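Local coordinates for protein arginine--tRNA ligase (PDB 3FNR) that catalyses the ATP-dependent attachment of L-arginine to tRNA(Arg), releasing AMP and diphosphate, as a monomeric class I aminoacyl-tRNA synthetase, at residues A[152-160]-A[296-305]; A[236-247]-A[265-273]. The protein carries 1 engineered substitution. All blocks are in the same frame, centred on the assembly; numbering follows the deposited sequence.

Interaction 1 of 2, residues A[152-160]-A[296-305]; sequences KQNLEQAKI and MSDVVDEIGS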
ATOM      1  N   LYS A 152      11.869   4.725  -2.262  1.00 38.94           N
ATOM      2  CA  LYS A 152      11.090   4.777  -3.500  1.00 41.37           C
ATOM      3  C   LYS A 152      11.227   3.511  -4.340  1.00 41.99           C
ATOM      4  O   LYS A 152      10.229   3.002  -4.855  1.00 45.45           O
ATOM      5  CB  LYS A 152      11.430   6.015  -4.318  1.00 37.12           C
ATOM      6  CG  LYS A 152      10.747   7.275  -3.803  1.00 39.81           C
ATOM      7  CD  LYS A 152      11.189   8.492  -4.591  1.00 40.01           C
ATOM      8  CE  LYS A 152      10.763   9.772  -3.906  1.00 44.76           C
ATOM      9  NZ  LYS A 152      10.937  10.938  -4.821  1.00 46.55           N
ATOM     10  N   GLN A 153      12.443   2.978  -4.440  1.00 45.12           N
ATOM     11  CA  GLN A 153      12.636   1.743  -5.206  1.00 50.21           C
ATOM     12  C   GLN A 153      12.197   0.473  -4.470  1.00 44.82           C
ATOM     13  O   GLN A 153      11.780  -0.491  -5.112  1.00 46.99           O
ATOM     14  CB  GLN A 153      14.042   1.641  -5.834  1.00 50.15           C
ATOM     15  CG  GLN A 153      15.209   1.735  -4.880  1.00 53.98           C
ATOM     16  CD  GLN A 153      16.511   2.166  -5.556  1.00 52.31           C
ATOM     17  OE1 GLN A 153      17.595   1.834  -5.089  1.00 57.31           O
ATOM     18  NE2 GLN A 153      16.404   2.909  -6.654  1.00 59.05           N
ATOM     19  N   ASN A 154      12.258   0.498  -3.133  1.00 38.60           N
ATOM     20  CA  ASN A 154      11.638  -0.529  -2.280  1.00 37.48           C
ATOM     21  C   ASN A 154      10.153  -0.650  -2.598  1.00 38.57           C
ATOM     22  O   ASN A 154       9.633  -1.749  -2.740  1.00 42.53           O
ATOM     23  CB  ASN A 154      11.775  -0.188  -0.793  1.00 36.30           C
ATOM     24  CG  ASN A 154      13.133  -0.518  -0.217  1.00 42.98           C
ATOM     25  OD1 ASN A 154      13.336  -0.383   0.993  1.00 41.61           O
ATOM     26  ND2 ASN A 154      14.069  -0.952  -1.058  1.00 43.94           N
ATOM     27  N   LEU A 155       9.492   0.496  -2.723  1.00 38.11           N
ATOM     28  CA  LEU A 155       8.086   0.570  -3.078  1.00 38.48           C
ATOM     29  C   LEU A 155       7.826   0.189  -4.535  1.00 41.77           C
ATOM     30  O   LEU A 155       6.826  -0.449  -4.840  1.00 40.11           O
ATOM     31  CB  LEU A 155       7.553   1.984  -2.812  1.00 34.82           C
ATOM     32  CG  LEU A 155       7.357   2.393  -1.349  1.00 36.91           C
ATOM     33  CD1 LEU A 155       7.049   3.884  -1.239  1.00 28.05           C
ATOM     34  CD2 LEU A 155       6.258   1.559  -0.697  1.00 30.37           C
ATOM     35  N   GLU A 156       8.722   0.591  -5.431  1.00 43.67           N
ATOM     36  CA  GLU A 156       8.567   0.296  -6.853  1.00 46.33           C
ATOM     37  C   GLU A 156       8.688  -1.204  -7.106  1.00 43.32           C
ATOM     38  O   GLU A 156       8.040  -1.745  -7.996  1.00 44.81           O
ATOM     39  CB  GLU A 156       9.610   1.055  -7.669  1.00 46.13           C
ATOM     40  CG  GLU A 156       9.060   1.764  -8.902  1.00 66.37           C
ATOM     41  CD  GLU A 156       8.757   0.832 -10.066  1.00 80.02           C
ATOM     42  OE1 GLU A 156       7.629   0.289 -10.133  1.00 84.84           O
ATOM     43  OE2 GLU A 156       9.642   0.671 -10.936  1.00 85.13           O
ATOM     44  N   GLN A 157       9.525  -1.862  -6.307  1.00 43.61           N
ATOM     45  CA  GLN A 157       9.678  -3.314  -6.329  1.00 46.98           C
ATOM     46  C   GLN A 157       8.356  -4.034  -6.052  1.00 46.01           C
ATOM     47  O   GLN A 157       8.083  -5.081  -6.634  1.00 47.84           O
ATOM     48  CB  GLN A 157      10.728  -3.740  -5.307  1.00 45.38           C
ATOM     49  CG  GLN A 157      11.343  -5.092  -5.575  1.00 48.84           C
ATOM     50  CD  GLN A 157      12.390  -5.471  -4.550  1.00 49.04           C
ATOM     51  OE1 GLN A 157      12.669  -4.717  -3.619  1.00 51.84           O
ATOM     52  NE2 GLN A 157      12.984  -6.647  -4.720  1.00 55.88           N
ATOM     53  N   ALA A 158       7.534  -3.450  -5.182  1.00 44.75           N
ATOM     54  CA  ALA A 158       6.206  -3.978  -4.875  1.00 36.03           C
ATOM     55  C   ALA A 158       5.107  -3.327  -5.712  1.00 41.46           C
ATOM     56  O   ALA A 158       3.919  -3.427  -5.373  1.00 40.59           O
ATOM     57  CB  ALA A 158       5.914  -3.813  -3.415  1.00 38.69           C
ATOM     58  N   LYS A 159       5.508  -2.672  -6.805  1.00 37.51           N
ATOM     59  CA  LYS A 159       4.596  -2.005  -7.752  1.00 39.67           C
ATOM     60  C   LYS A 159       3.846  -0.805  -7.145  1.00 40.73           C
ATOM     61  O   LYS A 159       2.711  -0.494  -7.536  1.00 39.45           O
ATOM     62  CB  LYS A 159       3.625  -3.003  -8.423  1.00 40.92           C
ATOM     63  CG  LYS A 159       4.274  -4.281  -8.977  1.00 48.38           C
ATOM     64  CD  LYS A 159       5.108  -4.021 -10.228  1.00 57.22           C
ATOM     65  CE  LYS A 159       5.896  -5.267 -10.649  1.00 60.22           C
ATOM     66  NZ  LYS A 159       7.001  -5.622  -9.702  1.00 62.39           N
ATOM     67  N   ILE A 160       4.501  -0.128  -6.204  1.00 35.07           N
ATOM     68  CA  ILE A 160       3.911   1.018  -5.517  1.00 35.69           C
ATOM     69  C   ILE A 160       4.634   2.313  -5.868  1.00 39.83           C
ATOM     70  O   ILE A 160       5.843   2.436  -5.672  1.00 38.84           O
ATOM     71  CB  ILE A 160       3.898   0.813  -3.976  1.00 36.14           C
ATOM     72  CG1 ILE A 160       3.097  -0.449  -3.620  1.00 27.46           C
ATOM     73  CG2 ILE A 160       3.339   2.055  -3.269  1.00 36.14           C
ATOM     74  CD1 ILE A 160       3.411  -1.051  -2.237  1.00 34.16           C
ATOM     75  N   MET A 296      11.507  -5.255   3.883  1.00 49.38           N
ATOM     76  CA  MET A 296      10.487  -5.478   2.853  1.00 47.27           C
ATOM     77  C   MET A 296      11.137  -6.024   1.580  1.00 51.02           C
ATOM     78  O   MET A 296      10.623  -6.957   0.960  1.00 49.10           O
ATOM     79  CB  MET A 296       9.730  -4.169   2.574  1.00 46.98           C
ATOM     80  CG  MET A 296       8.591  -4.266   1.568  1.00 46.63           C
ATOM     81  SD  MET A 296       7.712  -2.704   1.370  1.00 40.50           S
ATOM     82  CE  MET A 296       7.475  -2.679  -0.375  1.00 41.46           C
ATOM     83  N   SER A 297      12.288  -5.443   1.248  1.00 50.07           N
ATOM     84  CA  SER A 297      13.145  -5.813   0.130  1.00 50.34           C
ATOM     85  C   SER A 297      13.563  -7.281   0.128  1.00 49.82           C
ATOM     86  O   SER A 297      13.547  -7.927  -0.920  1.00 47.43           O
ATOM     87  CB  SER A 297      14.412  -4.960   0.193  1.00 48.48           C
ATOM     88  OG  SER A 297      14.800  -4.541  -1.094  1.00 59.36           O
ATOM     89  N   ASP A 298      13.954  -7.786   1.297  1.00 49.40           N
ATOM     90  CA  ASP A 298      14.401  -9.166   1.445  1.00 51.46           C
ATOM     91  C   ASP A 298      13.266 -10.149   1.178  1.00 52.04           C
ATOM     92  O   ASP A 298      13.466 -11.172   0.520  1.00 52.82           O
ATOM     93  CB  ASP A 298      14.974  -9.398   2.847  1.00 51.85           C
ATOM     94  CG  ASP A 298      16.343  -8.752   3.045  1.00 60.14           C
ATOM     95  OD1 ASP A 298      16.768  -8.635   4.217  1.00 67.08           O
ATOM     96  OD2 ASP A 298      16.996  -8.368   2.048  1.00 55.15           O
ATOM     97  N   VAL A 299      12.082  -9.820   1.688  1.00 50.27           N
ATOM     98  CA  VAL A 299      10.884 -10.634   1.495  1.00 44.02           C
ATOM     99  C   VAL A 299      10.454 -10.657   0.023  1.00 47.27           C
ATOM    100  O   VAL A 299      10.152 -11.725  -0.512  1.00 48.22           O
ATOM    101  CB  VAL A 299       9.748 -10.178   2.448  1.00 46.85           C
ATOM    102  CG1 VAL A 299       8.426 -10.866   2.125  1.00 43.43           C
ATOM    103  CG2 VAL A 299      10.148 -10.440   3.915  1.00 42.38           C
ATOM    104  N   VAL A 300      10.468  -9.498  -0.641  1.00 46.50           N
ATOM    105  CA  VAL A 300      10.135  -9.428  -2.073  1.00 44.66           C
ATOM    106  C   VAL A 300      11.161 -10.188  -2.920  1.00 47.19           C
ATOM    107  O   VAL A 300      10.806 -10.806  -3.924  1.00 50.99           O
ATOM    108  CB  VAL A 300       9.962  -7.973  -2.599  1.00 42.01           C
ATOM    109  CG1 VAL A 300       9.508  -7.972  -4.065  1.00 39.66           C
ATOM    110  CG2 VAL A 300       8.947  -7.222  -1.788  1.00 39.00           C
ATOM    111  N   ASP A 301      12.425 -10.160  -2.501  1.00 51.22           N
ATOM    112  CA  ASP A 301      13.483 -10.934  -3.158  1.00 54.19           C
ATOM    113  C   ASP A 301      13.181 -12.434  -3.101  1.00 53.38           C
ATOM    114  O   ASP A 301      13.377 -13.160  -4.079  1.00 53.02           O
ATOM    115  CB  ASP A 301      14.844 -10.655  -2.504  1.00 57.65           C
ATOM    116  CG  ASP A 301      15.440  -9.312  -2.918  1.00 66.38           C
ATOM    117  OD1 ASP A 301      15.156  -8.838  -4.040  1.00 69.02           O
ATOM    118  OD2 ASP A 301      16.205  -8.733  -2.111  1.00 70.42           O
ATOM    119  N   GLU A 302      12.675 -12.876  -1.955  1.00 50.85           N
ATOM    120  CA  GLU A 302      12.404 -14.281  -1.722  1.00 53.57           C
ATOM    121  C   GLU A 302      11.093 -14.747  -2.349  1.00 52.69           C
ATOM    122  O   GLU A 302      11.076 -15.750  -3.059  1.00 60.21           O
ATOM    123  CB  GLU A 302      12.418 -14.582  -0.223  1.00 55.02           C
ATOM    124  CG  GLU A 302      12.471 -16.066   0.110  1.00 64.08           C
ATOM    125  CD  GLU A 302      12.997 -16.342   1.509  1.00 74.81           C
ATOM    126  OE1 GLU A 302      12.802 -17.474   1.997  1.00 81.11           O
ATOM    127  OE2 GLU A 302      13.608 -15.439   2.121  1.00 75.67           O
ATOM    128  N   ILE A 303      10.003 -14.025  -2.100  1.00 47.51           N
ATOM    129  CA  ILE A 303       8.684 -14.489  -2.533  1.00 40.33           C
ATOM    130  C   ILE A 303       8.152 -13.868  -3.832  1.00 43.67           C
ATOM    131  O   ILE A 303       7.217 -14.392  -4.431  1.00 44.27           O
ATOM    132  CB  ILE A 303       7.630 -14.379  -1.408  1.00 44.93           C
ATOM    133  CG1 ILE A 303       7.222 -12.919  -1.164  1.00 43.00           C
ATOM    134  CG2 ILE A 303       8.132 -15.078  -0.137  1.00 46.11           C
ATOM    135  CD1 ILE A 303       6.021 -12.749  -0.260  1.00 30.09           C
ATOM    136  N   GLY A 304       8.738 -12.758  -4.271  1.00 41.06           N
ATOM    137  CA  GLY A 304       8.228 -12.073  -5.455  1.00 38.24           C
ATOM    138  C   GLY A 304       7.103 -11.112  -5.127  1.00 38.29           C
ATOM    139  O   GLY A 304       6.426 -11.246  -4.102  1.00 44.09           O
ATOM    140  N   SER A 305       6.903 -10.150  -6.023  1.00 42.03           N
ATOM    141  CA  SER A 305       5.953  -9.053  -5.842  1.00 43.02           C
ATOM    142  C   SER A 305       4.489  -9.491  -5.756  1.00 45.90           C
ATOM    143  O   SER A 305       3.758  -9.030  -4.876  1.00 44.86           O
ATOM    144  CB  SER A 305       6.118  -8.034  -6.973  1.00 45.68           C
ATOM    145  OG  SER A 305       5.259  -6.925  -6.786  1.00 49.73           O
TER
HETATM  146  O   HOH W   1      13.102  -2.937   2.512  1.00 46.17           O
HETATM  147  O   HOH W   2      16.608  -2.554   0.077  1.00 47.11           O
HETATM  148  O   HOH W   3      14.394  -2.587  -3.639  1.00 50.36           O
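In the catalytic domain, the C-terminal turns of helix 136-157 pack against helix 296-303, and Asn154, Gln157 and Ala158 meet Met296, Ser297, Val300, Asp301 and Ser305. The two short axes run roughly parallel, 29° apart and 9.9 Å at their closest. At the buried side the methyl CE of Met296 does the touching: with CG anti to the backbone N (chi1 -177°), the thioether reaches across until CE lies 3.6 Å from Ala158 CB and 3.3 Å from Asn154 O, while Leu155 CD2 borders it more loosely. Gln157 is stretched out beyond CG. Its chain runs alongside Val300, the two pointing opposite ways, CG to CG1 at 3.7 Å, and its NE2 gives Asp301 OD1 a weak, bent hydrogen bond of 3.2 Å, the amide and carboxylate planes turned 55° from each other. Between these ends lies water. One molecule donates to Asn154 OD1 and accepts from Ser297 N; a second joins Asn154 ND2 to Ser297 OG; a third donates to Gln157 OE1 at 2.7 Å and also meets Ser297 OG and, weakly, Asn154 ND2. Asn154 OD1 additionally takes the backbone N of Leu45 of the HIGH motif; Leu45 is also joined to Met296 by a backbone hydrogen bond. Helix 136-157 closes in a Schellman motif, with Lys159 at positive phi and its CG 3.6 Å from Ser305 OG. The chemistry thus divides into the methyl CE wedged against Ala158 CB and the Asn154 carbonyl oxygen, and a hydrated seam where three waters link Asn154 and Gln157 to Ser297 and the direct Gln157 to Asp301 hydrogen bond is weak.

Interaction 2 of 2, residues A[236-247]-A[265-273]; sequences GKCINIWGADHH and NNLEIILAQ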
ATOM      1  N   GLY A 236     -12.629  15.799  -0.245  1.00 39.33           N
ATOM      2  CA  GLY A 236     -13.793  15.339   0.510  1.00 38.76           C
ATOM      3  C   GLY A 236     -13.411  14.696   1.828  1.00 37.11           C
ATOM      4  O   GLY A 236     -14.056  14.938   2.844  1.00 42.06           O
ATOM      5  N   LYS A 237     -12.343  13.898   1.810  1.00 37.37           N
ATOM      6  CA  LYS A 237     -11.883  13.151   2.985  1.00 37.47           C
ATOM      7  C   LYS A 237     -10.359  13.002   2.976  1.00 34.98           C
ATOM      8  O   LYS A 237      -9.759  12.852   1.915  1.00 35.55           O
ATOM      9  CB  LYS A 237     -12.516  11.751   2.980  1.00 36.58           C
ATOM     10  CG  LYS A 237     -13.909  11.638   3.581  1.00 47.80           C
ATOM     11  CD  LYS A 237     -13.862  10.833   4.868  1.00 64.01           C
ATOM     12  CE  LYS A 237     -15.173  10.102   5.123  1.00 73.56           C
ATOM     13  NZ  LYS A 237     -14.978   8.940   6.047  1.00 77.31           N
ATOM     14  N   CYS A 238      -9.738  13.050   4.155  1.00 33.92           N
ATOM     15  CA  CYS A 238      -8.346  12.624   4.316  1.00 36.37           C
ATOM     16  C   CYS A 238      -8.291  11.263   4.996  1.00 30.95           C
ATOM     17  O   CYS A 238      -8.874  11.064   6.067  1.00 37.27           O
ATOM     18  CB  CYS A 238      -7.512  13.630   5.129  1.00 31.01           C
ATOM     19  SG  CYS A 238      -7.245  15.239   4.341  1.00 40.14           S
ATOM     20  N   ILE A 239      -7.577  10.336   4.375  1.00 29.81           N
ATOM     21  CA  ILE A 239      -7.384   8.994   4.926  1.00 31.84           C
ATOM     22  C   ILE A 239      -5.937   8.807   5.383  1.00 31.45           C
ATOM     23  O   ILE A 239      -5.006   9.126   4.641  1.00 37.79           O
ATOM     24  CB  ILE A 239      -7.722   7.907   3.877  1.00 33.75           C
ATOM     25  CG1 ILE A 239      -9.077   8.200   3.211  1.00 27.36           C
ATOM     26  CG2 ILE A 239      -7.661   6.515   4.505  1.00 27.25           C
ATOM     27  CD1 ILE A 239      -9.420   7.246   2.058  1.00 35.82           C
ATOM     28  N   ASN A 240      -5.761   8.317   6.610  1.00 33.67           N
ATOM     29  CA  ASN A 240      -4.467   7.859   7.090  1.00 35.23           C
ATOM     30  C   ASN A 240      -4.471   6.348   7.261  1.00 36.25           C
ATOM     31  O   ASN A 240      -5.487   5.763   7.625  1.00 37.38           O
ATOM     32  CB  ASN A 240      -4.146   8.468   8.452  1.00 36.14           C
ATOM     33  CG  ASN A 240      -3.959   9.970   8.409  1.00 46.58           C
ATOM     34  OD1 ASN A 240      -3.853  10.587   7.338  1.00 28.41           O
ATOM     35  ND2 ASN A 240      -3.925  10.575   9.596  1.00 40.12           N
ATOM     36  N   ILE A 241      -3.329   5.723   7.010  1.00 37.24           N
ATOM     37  CA  ILE A 241      -3.130   4.336   7.405  1.00 35.64           C
ATOM     38  C   ILE A 241      -2.042   4.295   8.473  1.00 37.26           C
ATOM     39  O   ILE A 241      -0.876   4.606   8.203  1.00 38.98           O
ATOM     40  CB  ILE A 241      -2.783   3.424   6.207  1.00 35.40           C
ATOM     41  CG1 ILE A 241      -3.908   3.455   5.164  1.00 31.74           C
ATOM     42  CG2 ILE A 241      -2.545   1.997   6.678  1.00 35.31           C
ATOM     43  CD1 ILE A 241      -3.525   2.850   3.851  1.00 27.75           C
ATOM     44  N   TRP A 242      -2.432   3.936   9.688  1.00 33.49           N
ATOM     45  CA  TRP A 242      -1.497   3.878  10.808  1.00 37.64           C
ATOM     46  C   TRP A 242      -1.346   2.440  11.290  1.00 37.84           C
ATOM     47  O   TRP A 242      -2.224   1.607  11.054  1.00 40.75           O
ATOM     48  CB  TRP A 242      -1.988   4.743  11.978  1.00 37.89           C
ATOM     49  CG  TRP A 242      -1.987   6.242  11.748  1.00 40.18           C
ATOM     50  CD1 TRP A 242      -1.447   6.922  10.685  1.00 38.60           C
ATOM     51  CD2 TRP A 242      -2.515   7.244  12.636  1.00 39.35           C
ATOM     52  NE1 TRP A 242      -1.640   8.272  10.841  1.00 39.19           N
ATOM     53  CE2 TRP A 242      -2.283   8.502  12.031  1.00 41.65           C
ATOM     54  CE3 TRP A 242      -3.172   7.198  13.878  1.00 41.38           C
ATOM     55  CZ2 TRP A 242      -2.684   9.709  12.627  1.00 37.51           C
ATOM     56  CZ3 TRP A 242      -3.577   8.401  14.471  1.00 39.15           C
ATOM     57  CH2 TRP A 242      -3.328   9.640  13.840  1.00 44.59           C
ATOM     58  N   GLY A 243      -0.242   2.161  11.978  1.00 36.78           N
ATOM     59  CA  GLY A 243      -0.057   0.875  12.640  1.00 34.50           C
ATOM     60  C   GLY A 243      -1.036   0.784  13.787  1.00 43.61           C
ATOM     61  O   GLY A 243      -1.313   1.794  14.442  1.00 42.31           O
ATOM     62  N   ALA A 244      -1.549  -0.423  14.034  1.00 47.03           N
ATOM     63  CA  ALA A 244      -2.590  -0.659  15.042  1.00 49.23           C
ATOM     64  C   ALA A 244      -2.198  -0.263  16.463  1.00 51.06           C
ATOM     65  O   ALA A 244      -3.063   0.057  17.277  1.00 52.33           O
ATOM     66  CB  ALA A 244      -3.043  -2.109  15.009  1.00 50.99           C
ATOM     67  N   ASP A 245      -0.902  -0.273  16.756  1.00 54.85           N
ATOM     68  CA  ASP A 245      -0.404   0.143  18.073  1.00 60.80           C
ATOM     69  C   ASP A 245      -0.480   1.661  18.315  1.00 60.33           C
ATOM     70  O   ASP A 245      -0.200   2.131  19.418  1.00 62.90           O
ATOM     71  CB  ASP A 245       1.018  -0.385  18.320  1.00 64.15           C
ATOM     72  CG  ASP A 245       1.985  -0.066  17.184  1.00 73.94           C
ATOM     73  OD1 ASP A 245       1.557   0.456  16.130  1.00 79.05           O
ATOM     74  OD2 ASP A 245       3.191  -0.352  17.350  1.00 82.53           O
ATOM     75  N   HIS A 246      -0.869   2.411  17.284  1.00 60.58           N
ATOM     76  CA  HIS A 246      -1.086   3.852  17.404  1.00 58.86           C
ATOM     77  C   HIS A 246      -2.563   4.227  17.563  1.00 55.50           C
ATOM     78  O   HIS A 246      -2.953   5.348  17.243  1.00 52.78           O
ATOM     79  CB  HIS A 246      -0.475   4.594  16.210  1.00 58.38           C
ATOM     80  CG  HIS A 246       1.014   4.484  16.127  1.00 63.86           C
ATOM     81  ND1 HIS A 246       1.682   4.329  14.931  1.00 74.35           N
ATOM     82  CD2 HIS A 246       1.967   4.505  17.089  1.00 71.49           C
ATOM     83  CE1 HIS A 246       2.982   4.262  15.159  1.00 74.95           C
ATOM     84  NE2 HIS A 246       3.181   4.365  16.460  1.00 76.52           N
ATOM     85  N   HIS A 247      -3.373   3.295  18.063  1.00 55.00           N
ATOM     86  CA  HIS A 247      -4.803   3.545  18.296  1.00 53.91           C
ATOM     87  C   HIS A 247      -5.056   4.683  19.294  1.00 53.97           C
ATOM     88  O   HIS A 247      -5.942   5.515  19.079  1.00 51.07           O
ATOM     89  CB  HIS A 247      -5.524   2.268  18.757  1.00 54.49           C
ATOM     90  CG  HIS A 247      -7.000   2.445  18.955  1.00 55.96           C
ATOM     91  ND1 HIS A 247      -7.579   2.546  20.203  1.00 61.35           N
ATOM     92  CD2 HIS A 247      -8.013   2.559  18.061  1.00 54.30           C
ATOM     93  CE1 HIS A 247      -8.885   2.708  20.069  1.00 53.08           C
ATOM     94  NE2 HIS A 247      -9.174   2.720  18.779  1.00 56.84           N
ATOM     95  N   ASN A 265     -14.754  13.968  11.436  1.00 40.47           N
ATOM     96  CA  ASN A 265     -15.265  12.832  10.669  1.00 45.74           C
ATOM     97  C   ASN A 265     -14.739  12.780   9.230  1.00 43.11           C
ATOM     98  O   ASN A 265     -14.868  11.758   8.564  1.00 50.46           O
ATOM     99  CB  ASN A 265     -16.795  12.814  10.657  1.00 51.15           C
ATOM    100  CG  ASN A 265     -17.388  12.349  11.977  1.00 62.85           C
ATOM    101  OD1 ASN A 265     -16.721  11.701  12.790  1.00 66.83           O
ATOM    102  ND2 ASN A 265     -18.658  12.675  12.192  1.00 74.37           N
ATOM    103  N   ASN A 266     -14.164  13.882   8.757  1.00 36.72           N
ATOM    104  CA  ASN A 266     -13.514  13.923   7.447  1.00 38.25           C
ATOM    105  C   ASN A 266     -12.050  13.475   7.483  1.00 38.91           C
ATOM    106  O   ASN A 266     -11.367  13.483   6.459  1.00 40.94           O
ATOM    107  CB  ASN A 266     -13.666  15.304   6.814  1.00 34.88           C
ATOM    108  CG  ASN A 266     -15.109  15.602   6.415  1.00 48.13           C
ATOM    109  OD1 ASN A 266     -15.919  14.689   6.251  1.00 52.22           O
ATOM    110  ND2 ASN A 266     -15.436  16.879   6.259  1.00 47.59           N
ATOM    111  N   LEU A 267     -11.584  13.085   8.673  1.00 38.79           N
ATOM    112  CA  LEU A 267     -10.325  12.371   8.827  1.00 38.38           C
ATOM    113  C   LEU A 267     -10.612  10.919   9.203  1.00 36.81           C
ATOM    114  O   LEU A 267     -11.094  10.619  10.301  1.00 38.17           O
ATOM    115  CB  LEU A 267      -9.418  13.052   9.858  1.00 35.81           C
ATOM    116  CG  LEU A 267      -8.002  12.477  10.044  1.00 39.26           C
ATOM    117  CD1 LEU A 267      -7.156  12.559   8.775  1.00 44.39           C
ATOM    118  CD2 LEU A 267      -7.295  13.183  11.175  1.00 40.86           C
ATOM    119  N   GLU A 268     -10.329  10.026   8.268  1.00 36.74           N
ATOM    120  CA  GLU A 268     -10.599   8.606   8.420  1.00 34.65           C
ATOM    121  C   GLU A 268      -9.289   7.904   8.729  1.00 31.69           C
ATOM    122  O   GLU A 268      -8.361   7.955   7.926  1.00 35.89           O
ATOM    123  CB  GLU A 268     -11.221   8.082   7.117  1.00 36.45           C
ATOM    124  CG  GLU A 268     -11.433   6.576   7.050  1.00 39.74           C
ATOM    125  CD  GLU A 268     -11.940   6.098   5.690  1.00 45.38           C
ATOM    126  OE1 GLU A 268     -12.595   6.883   4.957  1.00 43.65           O
ATOM    127  OE2 GLU A 268     -11.672   4.924   5.352  1.00 45.06           O
ATOM    128  N   ILE A 269      -9.192   7.279   9.903  1.00 34.42           N
ATOM    129  CA  ILE A 269      -7.986   6.532  10.272  1.00 35.92           C
ATOM    130  C   ILE A 269      -8.206   5.037  10.033  1.00 40.46           C
ATOM    131  O   ILE A 269      -9.102   4.431  10.629  1.00 45.68           O
ATOM    132  CB  ILE A 269      -7.562   6.739  11.768  1.00 39.37           C
ATOM    133  CG1 ILE A 269      -7.532   8.222  12.172  1.00 36.97           C
ATOM    134  CG2 ILE A 269      -6.230   6.048  12.050  1.00 27.29           C
ATOM    135  CD1 ILE A 269      -6.577   9.095  11.384  1.00 46.95           C
ATOM    136  N   ILE A 270      -7.389   4.451   9.161  1.00 42.31           N
ATOM    137  CA  ILE A 270      -7.386   3.000   8.941  1.00 40.57           C
ATOM    138  C   ILE A 270      -6.210   2.374   9.684  1.00 37.42           C
ATOM    139  O   ILE A 270      -5.077   2.810   9.531  1.00 39.76           O
ATOM    140  CB  ILE A 270      -7.304   2.664   7.446  1.00 39.68           C
ATOM    141  CG1 ILE A 270      -8.592   3.091   6.739  1.00 42.68           C
ATOM    142  CG2 ILE A 270      -7.009   1.169   7.220  1.00 42.90           C
ATOM    143  CD1 ILE A 270      -8.509   3.016   5.243  1.00 35.30           C
ATOM    144  N   LEU A 271      -6.477   1.356  10.494  1.00 41.69           N
ATOM    145  CA  LEU A 271      -5.416   0.709  11.268  1.00 39.67           C
ATOM    146  C   LEU A 271      -4.930  -0.602  10.655  1.00 40.12           C
ATOM    147  O   LEU A 271      -5.716  -1.525  10.420  1.00 46.79           O
ATOM    148  CB  LEU A 271      -5.848   0.495  12.718  1.00 38.21           C
ATOM    149  CG  LEU A 271      -6.099   1.710  13.616  1.00 43.47           C
ATOM    150  CD1 LEU A 271      -6.588   1.234  14.971  1.00 46.47           C
ATOM    151  CD2 LEU A 271      -4.854   2.587  13.794  1.00 44.87           C
ATOM    152  N   ALA A 272      -3.632  -0.666  10.386  1.00 42.53           N
ATOM    153  CA  ALA A 272      -3.009  -1.849   9.813  1.00 47.94           C
ATOM    154  C   ALA A 272      -2.445  -2.729  10.923  1.00 49.82           C
ATOM    155  O   ALA A 272      -1.544  -2.317  11.661  1.00 50.99           O
ATOM    156  CB  ALA A 272      -1.909  -1.451   8.832  1.00 48.60           C
ATOM    157  N   GLN A 273      -2.976  -3.941  11.041  1.00 52.50           N
ATOM    158  CA  GLN A 273      -2.530  -4.848  12.093  1.00 52.48           C
ATOM    159  C   GLN A 273      -1.233  -5.586  11.789  1.00 50.60           C
ATOM    160  O   GLN A 273      -0.793  -5.629  10.642  1.00 49.69           O
ATOM    161  CB  GLN A 273      -3.632  -5.827  12.496  1.00 53.69           C
ATOM    162  CG  GLN A 273      -4.299  -5.461  13.808  1.00 62.94           C
ATOM    163  CD  GLN A 273      -3.551  -5.952  15.052  1.00 61.41           C
ATOM    164  OE1 GLN A 273      -2.316  -5.980  15.101  1.00 57.58           O
ATOM    165  NE2 GLN A 273      -4.313  -6.327  16.073  1.00 58.68           N
TER
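Cys238 to Gly243 pair in parallel with Leu267 to Ala272, and the backbone is the tightest part of the contact. Cys238 N to Asn266 O starts a regular run of hydrogen bonds that continues through Glu268 N to Cys238 O at 2.8 Å and ends its straight portion with Ala272 N to Trp242 O, also 2.8 Å. Beyond the strand, Ala244 N still reaches Ala272 O at 3.0 Å, but from 46° above the carbonyl plane, as the chain turns into a 3-10 segment. On the face carrying Cys238, Asn240 and Trp242, the packing is close. Ile269 sets CD1 over the six-membered ring of Trp242 in a CH-pi contact, 4.2 Å from its centroid, and lays CG2 on the ring's rim, 3.7 Å from CE3. CG1 beside the backbone N (chi1 -49°) and a further bend at chi2 bring CD1 also to 3.5 Å from Asn240 ND2, whose hydrogen bond goes to His227. Helix 250-258 covers this face through Ile250 and Met253. The face carrying Ile239, Ile241, Glu268 and Ile270 mixes isoleucine contacts, Ile239 CG2 to Ile270 CD1 at 3.7 Å, with a charged pair toward its start. There, at a looser end, Lys237 NZ forms a salt bridge with Glu268 OE1 at 3.3 Å, its hydrogen bond weak, while Glu268 OE2 forms a second salt bridge, with Arg394; at the far, exposed end His247 offers a ring edge to Leu271 CD1. Two adjacent parallel strands joined through helix 250-258 form a beta-alpha-beta crossover, the repeating unit of the Rossmann-like nucleotide-binding fold of class I synthetases.

After helix 5-17 the chain passes through strand 31-35, the HIGH motif and helix 50-65, then reaches 152-160 at the end of helix 136-157. It next runs through the small antiparallel sheet 188-211 and helix 219-231 into strand 237-243. Interaction 2 closes a short loop, with 17 residues between its segments that include helix 250-258. The chain continues along strand 267-279 to 296-305, where interaction 1 closes a loop with 135 residues between its segments, so interaction 2 is nested inside it. Their centres lie 24 Å apart, and their nearest atoms about 10 Å. Interaction 2 joins neighbouring strands of the mixed sheet; interaction 1 brings together helices 136-157 and 296-303 of the same catalytic domain.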